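Long-range contacts in isomerase/lactonizing enzyme (Agrobacterium tumefaciens, PDB 1RVK), which is of unknown function but probably acts as a magnesium-dependent enzyme of the enolase superfamily, in the mandelate racemase/muconate lactonizing branch, abstracting a proton next to a carboxylate: residues K64-V69 with D84-W88; E79-Q83 with T290-K294. All blocks are in the same frame, centred on the assembly; numbering follows the deposited sequence.

Interaction 1: K64-V69 with D84-W88; sequences KFVKKV and DLAHW
Trp88 reaches across to helix 59-70 with the six-membered end of its indole, and Lys68 meets it at the rim: CB of Lys68 lies in the ring plane, 3.7 Å from Trp88 CH2, before the rest of the extended lysine chain leads away. The carbonyl oxygen of Phe65 is also at this edge, close to the plane, 3.6 Å from Trp88 CZ3. One indole face is covered from within its own helix by Asp84 O, offset toward the rim. The Phe65 ring receives Trp88 CE3 at its edge, near its plane, and Lys64 CG sits over the centre of one of its faces.

Val69 packs against Asp84, Leu85 and Trp88. Its CG2 is 3.5 Å from Trp88 CZ3, approaching the indole obliquely, while CG1 rests 3.8 Å from Asp84 CB. The valine stands with CG1 anti to the backbone N (chi1 172°), which turns CG2 toward both Trp88 and Leu85. The approach of Val69 CG2 to Leu85 CD1, at 3.3 Å, is tighter than usual; Leu85 is modelled with a nearly eclipsed chi2 of 5°, so this detail is doubtful. On the polar side, a water lies between the helices, 3.0 Å from Val69 O and 2.7 Å from Asp84 OD2, within reach of both acceptors.

Beneath, Val66 and Leu85 both lean on Val104 of helix 98-116, and Leu96 backs Phe65 and Trp88. Segments 64-69, with a wider pi-type turn at 64-66, and 84-88 run roughly antiparallel, 149° between their directions. Their parent helices, 59-70 and 78-89, follow one another in the chain as a helical hairpin, packed on the next long helix, as belongs to the alpha+beta N-terminal capping domain of the enolase superfamily.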
loop_
_atom_site.group_PDB
_atom_site.type_symbol
_atom_site.label_atom_id
_atom_site.label_comp_id
_atom_site.label_asym_id
_atom_site.label_seq_id
_atom_site.Cartn_x
_atom_site.Cartn_y
_atom_site.Cartn_z
ATOM N N LYS A 64 20.115 -12.113 -12.810
ATOM C CA LYS A 64 21.069 -12.322 -11.731
ATOM C C LYS A 64 20.489 -12.913 -10.450
ATOM O O LYS A 64 21.185 -13.634 -9.735
ATOM C CB LYS A 64 21.784 -11.004 -11.411
ATOM C CG LYS A 64 22.934 -11.146 -10.427
ATOM C CD LYS A 64 23.649 -9.822 -10.212
ATOM C CE LYS A 64 24.836 -9.979 -9.275
ATOM N NZ LYS A 64 25.556 -8.691 -9.075
ATOM N N PHE A 65 19.218 -12.636 -10.165
ATOM C CA PHE A 65 18.616 -13.129 -8.931
ATOM C C PHE A 65 17.373 -14.009 -9.029
ATOM O O PHE A 65 17.385 -15.154 -8.586
ATOM C CB PHE A 65 18.277 -11.943 -8.018
ATOM C CG PHE A 65 19.426 -11.002 -7.794
ATOM C CD1 PHE A 65 20.502 -11.373 -6.991
ATOM C CD2 PHE A 65 19.440 -9.750 -8.400
ATOM C CE1 PHE A 65 21.580 -10.506 -6.797
ATOM C CE2 PHE A 65 20.515 -8.876 -8.212
ATOM C CZ PHE A 65 21.586 -9.257 -7.408
ATOM N N VAL A 66 16.298 -13.473 -9.599
ATOM C CA VAL A 66 15.034 -14.201 -9.664
ATOM C C VAL A 66 15.038 -15.554 -10.368
ATOM O O VAL A 66 14.563 -16.538 -9.804
ATOM C CB VAL A 66 13.922 -13.317 -10.261
ATOM C CG1 VAL A 66 12.583 -14.046 -10.198
ATOM C CG2 VAL A 66 13.839 -12.006 -9.483
ATOM N N LYS A 67 15.560 -15.623 -11.587
ATOM C CA LYS A 67 15.578 -16.902 -12.290
ATOM C C LYS A 67 16.420 -17.951 -11.575
ATOM O O LYS A 67 16.035 -19.115 -11.504
ATOM C CB LYS A 67 16.090 -16.722 -13.722
ATOM C CG LYS A 67 15.067 -16.086 -14.640
ATOM C CD LYS A 67 15.580 -15.990 -16.064
ATOM C CE LYS A 67 14.500 -15.459 -16.990
ATOM N NZ LYS A 67 14.981 -15.317 -18.395
ATOM N N LYS A 68 17.563 -17.536 -11.037
ATOM C CA LYS A 68 18.449 -18.460 -10.335
ATOM C C LYS A 68 17.798 -19.112 -9.121
ATOM O O LYS A 68 18.155 -20.224 -8.742
ATOM C CB LYS A 68 19.724 -17.742 -9.897
ATOM C CG LYS A 68 20.608 -17.284 -11.038
ATOM C CD LYS A 68 21.872 -16.647 -10.488
ATOM C CE LYS A 68 22.811 -16.209 -11.594
ATOM N NZ LYS A 68 24.030 -15.574 -11.020
ATOM N N VAL A 69 16.843 -18.422 -8.510
ATOM C CA VAL A 69 16.160 -18.960 -7.345
ATOM C C VAL A 69 14.930 -19.788 -7.706
ATOM O O VAL A 69 14.716 -20.863 -7.147
ATOM C CB VAL A 69 15.711 -17.826 -6.386
ATOM C CG1 VAL A 69 14.831 -18.393 -5.272
ATOM C CG2 VAL A 69 16.931 -17.135 -5.801
ATOM N N ASP A 84 15.318 -17.754 0.232
ATOM C CA ASP A 84 16.485 -17.791 -0.656
ATOM C C ASP A 84 16.771 -16.403 -1.223
ATOM O O ASP A 84 17.925 -15.989 -1.313
ATOM C CB ASP A 84 16.286 -18.763 -1.825
ATOM C CG ASP A 84 16.495 -20.218 -1.431
ATOM O OD1 ASP A 84 17.184 -20.488 -0.421
ATOM O OD2 ASP A 84 15.980 -21.098 -2.152
ATOM N N LEU A 85 15.718 -15.696 -1.619
ATOM C CA LEU A 85 15.858 -14.349 -2.170
ATOM C C LEU A 85 16.318 -13.372 -1.087
ATOM O O LEU A 85 17.168 -12.515 -1.329
ATOM C CB LEU A 85 14.520 -13.872 -2.736
ATOM C CG LEU A 85 14.185 -13.818 -4.232
ATOM C CD1 LEU A 85 15.280 -14.400 -5.088
ATOM C CD2 LEU A 85 12.868 -14.534 -4.448
ATOM N N ALA A 86 15.751 -13.503 0.109
ATOM C CA ALA A 86 16.110 -12.622 1.218
ATOM C C ALA A 86 17.598 -12.748 1.539
ATOM O O ALA A 86 18.271 -11.761 1.827
ATOM C CB ALA A 86 15.275 -12.968 2.454
ATOM N N HIS A 87 18.099 -13.976 1.475
ATOM C CA HIS A 87 19.495 -14.277 1.757
ATOM C C HIS A 87 20.456 -13.617 0.769
ATOM O O HIS A 87 21.604 -13.341 1.110
ATOM C CB HIS A 87 19.687 -15.801 1.747
ATOM C CG HIS A 87 21.119 -16.241 1.712
ATOM N ND1 HIS A 87 21.571 -17.228 0.861
ATOM C CD2 HIS A 87 22.199 -15.832 2.419
ATOM C CE1 HIS A 87 22.867 -17.405 1.043
ATOM N NE2 HIS A 87 23.273 -16.571 1.983
ATOM N N TRP A 88 19.992 -13.360 -0.451
ATOM C CA TRP A 88 20.841 -12.750 -1.476
ATOM C C TRP A 88 20.790 -11.228 -1.529
ATOM O O TRP A 88 21.537 -10.609 -2.288
ATOM C CB TRP A 88 20.471 -13.295 -2.862
ATOM C CG TRP A 88 20.977 -14.680 -3.141
ATOM C CD1 TRP A 88 21.714 -15.476 -2.308
ATOM C CD2 TRP A 88 20.802 -15.424 -4.354
ATOM N NE1 TRP A 88 22.010 -16.669 -2.930
ATOM C CE2 TRP A 88 21.461 -16.661 -4.187
ATOM C CE3 TRP A 88 20.151 -15.161 -5.568
ATOM C CZ2 TRP A 88 21.489 -17.637 -5.190
ATOM C CZ3 TRP A 88 20.181 -16.131 -6.567
ATOM C CH2 TRP A 88 20.847 -17.355 -6.368
HETATM O O HOH W 1 16.163 -21.883 -4.771
#

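Interaction 2: E79-Q83 with T290-K294; sequences ERLWQ and TPALK
Lys294 and Glu79 come at each other from opposite directions and end in a salt bridge, Lys294 NZ giving a hydrogen bond of 2.7 Å to Glu79 OE2. The carboxylate accepts it through the syn lone pair of OE2, the side of its other oxygen. The lysine chain is extended beyond CG, whereas the glutamate bends at chi2 (62°) to bring its carboxylate over to the other helix. Its second oxygen, Glu79 OE1, lies 3.4 Å from the methyl CG2 of Thr290.

The threonine hydroxyl is engaged elsewhere: Thr290 OG1 is hydrogen-bonded to Asp105 OD1 and to Trp109 NE1, both on helix 98-116. Trp82 is likewise satisfied outside the pair, its indole NE1 bonding to the carbonyl oxygen of Gly287. That bond helps to fix the turn of the ring, and Pro291 lies over one of its faces. Pro291 CD makes a CH-pi contact, 4.0 Å from the centroid of the five-membered ring and 29° off its normal, and Pro291 CG packs 3.8 Å from Trp82 CZ2.

Segments 79-83 and 290-294 cross almost at right angles (99°), and a few side chains carry the contact. It joins helix 78-89 of the N-terminal domain to helix 289-301 of the C-terminal TIM-barrel-like domain, an interdomain seam characteristic of the enolase-superfamily fold.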
loop_
_atom_site.group_PDB
_atom_site.type_symbol
_atom_site.label_atom_id
_atom_site.label_comp_id
_atom_site.label_asym_id
_atom_site.label_seq_id
_atom_site.Cartn_x
_atom_site.Cartn_y
_atom_site.Cartn_z
ATOM N N GLU A 79 7.945 -20.354 1.177
ATOM C CA GLU A 79 8.798 -19.956 2.288
ATOM C C GLU A 79 10.269 -20.170 1.932
ATOM O O GLU A 79 11.105 -19.300 2.175
ATOM C CB GLU A 79 8.439 -20.741 3.554
ATOM C CG GLU A 79 9.199 -20.296 4.803
ATOM C CD GLU A 79 8.923 -18.849 5.194
ATOM O OE1 GLU A 79 7.969 -18.245 4.659
ATOM O OE2 GLU A 79 9.659 -18.317 6.053
ATOM N N ARG A 80 10.588 -21.322 1.344
ATOM C CA ARG A 80 11.969 -21.603 0.966
ATOM C C ARG A 80 12.452 -20.633 -0.103
ATOM O O ARG A 80 13.580 -20.147 -0.044
ATOM C CB ARG A 80 12.111 -23.038 0.449
ATOM C CG ARG A 80 13.525 -23.378 -0.035
ATOM C CD ARG A 80 13.687 -24.873 -0.272
ATOM N NE ARG A 80 12.815 -25.381 -1.328
ATOM C CZ ARG A 80 13.031 -25.214 -2.630
ATOM N NH1 ARG A 80 14.098 -24.544 -3.052
ATOM N NH2 ARG A 80 12.183 -25.724 -3.514
ATOM N N LEU A 81 11.596 -20.339 -1.075
ATOM C CA LEU A 81 11.981 -19.432 -2.149
ATOM C C LEU A 81 12.130 -17.992 -1.660
ATOM O O LEU A 81 13.043 -17.280 -2.085
ATOM C CB LEU A 81 10.969 -19.521 -3.297
ATOM C CG LEU A 81 10.884 -20.921 -3.922
ATOM C CD1 LEU A 81 9.821 -20.952 -5.013
ATOM C CD2 LEU A 81 12.235 -21.303 -4.496
ATOM N N TRP A 82 11.249 -17.566 -0.758
ATOM C CA TRP A 82 11.334 -16.207 -0.231
ATOM C C TRP A 82 12.617 -16.071 0.575
ATOM O O TRP A 82 13.342 -15.085 0.447
ATOM C CB TRP A 82 10.139 -15.890 0.674
ATOM C CG TRP A 82 10.063 -14.438 1.048
ATOM C CD1 TRP A 82 9.456 -13.437 0.340
ATOM C CD2 TRP A 82 10.670 -13.813 2.184
ATOM N NE1 TRP A 82 9.651 -12.226 0.965
ATOM C CE2 TRP A 82 10.393 -12.429 2.099
ATOM C CE3 TRP A 82 11.424 -14.288 3.267
ATOM C CZ2 TRP A 82 10.847 -11.513 3.055
ATOM C CZ3 TRP A 82 11.878 -13.375 4.219
ATOM C CH2 TRP A 82 11.585 -12.003 4.104
ATOM N N GLN A 83 12.899 -17.067 1.410
ATOM C CA GLN A 83 14.103 -17.026 2.228
ATOM C C GLN A 83 15.359 -17.047 1.361
ATOM O O GLN A 83 16.357 -16.417 1.709
ATOM C CB GLN A 83 14.116 -18.193 3.226
ATOM C CG GLN A 83 12.968 -18.158 4.253
ATOM C CD GLN A 83 13.140 -17.107 5.354
ATOM O OE1 GLN A 83 12.252 -16.921 6.195
ATOM N NE2 GLN A 83 14.278 -16.427 5.359
ATOM N N THR A 290 3.795 -13.079 1.952
ATOM C CA THR A 290 4.333 -13.960 2.986
ATOM C C THR A 290 4.825 -13.172 4.210
ATOM O O THR A 290 4.367 -13.415 5.325
ATOM C CB THR A 290 5.451 -14.847 2.412
ATOM O OG1 THR A 290 4.929 -15.587 1.297
ATOM C CG2 THR A 290 5.956 -15.828 3.465
ATOM N N PRO A 291 5.752 -12.216 4.024
ATOM C CA PRO A 291 6.209 -11.464 5.200
ATOM C C PRO A 291 5.133 -10.536 5.775
ATOM O O PRO A 291 5.156 -10.214 6.962
ATOM C CB PRO A 291 7.436 -10.708 4.679
ATOM C CG PRO A 291 7.150 -10.556 3.209
ATOM C CD PRO A 291 6.585 -11.906 2.849
ATOM N N ALA A 292 4.187 -10.108 4.944
ATOM C CA ALA A 292 3.118 -9.239 5.434
ATOM C C ALA A 292 2.283 -10.031 6.436
ATOM O O ALA A 292 1.904 -9.520 7.490
ATOM C CB ALA A 292 2.243 -8.758 4.275
ATOM N N LEU A 293 1.997 -11.286 6.106
ATOM C CA LEU A 293 1.223 -12.130 7.006
ATOM C C LEU A 293 1.984 -12.316 8.313
ATOM O O LEU A 293 1.385 -12.324 9.386
ATOM C CB LEU A 293 0.935 -13.492 6.359
ATOM C CG LEU A 293 -0.259 -13.556 5.396
ATOM C CD1 LEU A 293 -1.555 -13.401 6.172
ATOM C CD2 LEU A 293 -0.157 -12.468 4.357
ATOM N N LYS A 294 3.305 -12.458 8.229
ATOM C CA LYS A 294 4.104 -12.617 9.440
ATOM C C LYS A 294 3.975 -11.386 10.330
ATOM O O LYS A 294 3.879 -11.507 11.551
ATOM C CB LYS A 294 5.577 -12.856 9.093
ATOM C CG LYS A 294 5.824 -14.191 8.412
ATOM C CD LYS A 294 7.289 -14.388 8.104
ATOM C CE LYS A 294 7.518 -15.744 7.442
ATOM N NZ LYS A 294 8.935 -15.910 7.049
#

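Overall arrangement
Helix 78-89 carries both contacts. Its 84-88 end pairs with helix 59-70 within the N-terminal domain (interaction 1), and its 79-83 part meets the barrel domain (interaction 2); the centres of the two contacts are about 13 Å apart. They also touch directly, Val69 O of interaction 1 lying 3.7 Å from Leu81 CD2 of the 79-83 segment. Helix 98-116 underlies both, with Leu101 packing against Leu85 and Trp82 alike. Neither contact contains a magnesium ligand: Asp206, Glu232 and Glu258 lie at or just beyond the ends of barrel strands. Together the contacts connect the hairpin of the N-terminal domain to the outer helices of the barrel.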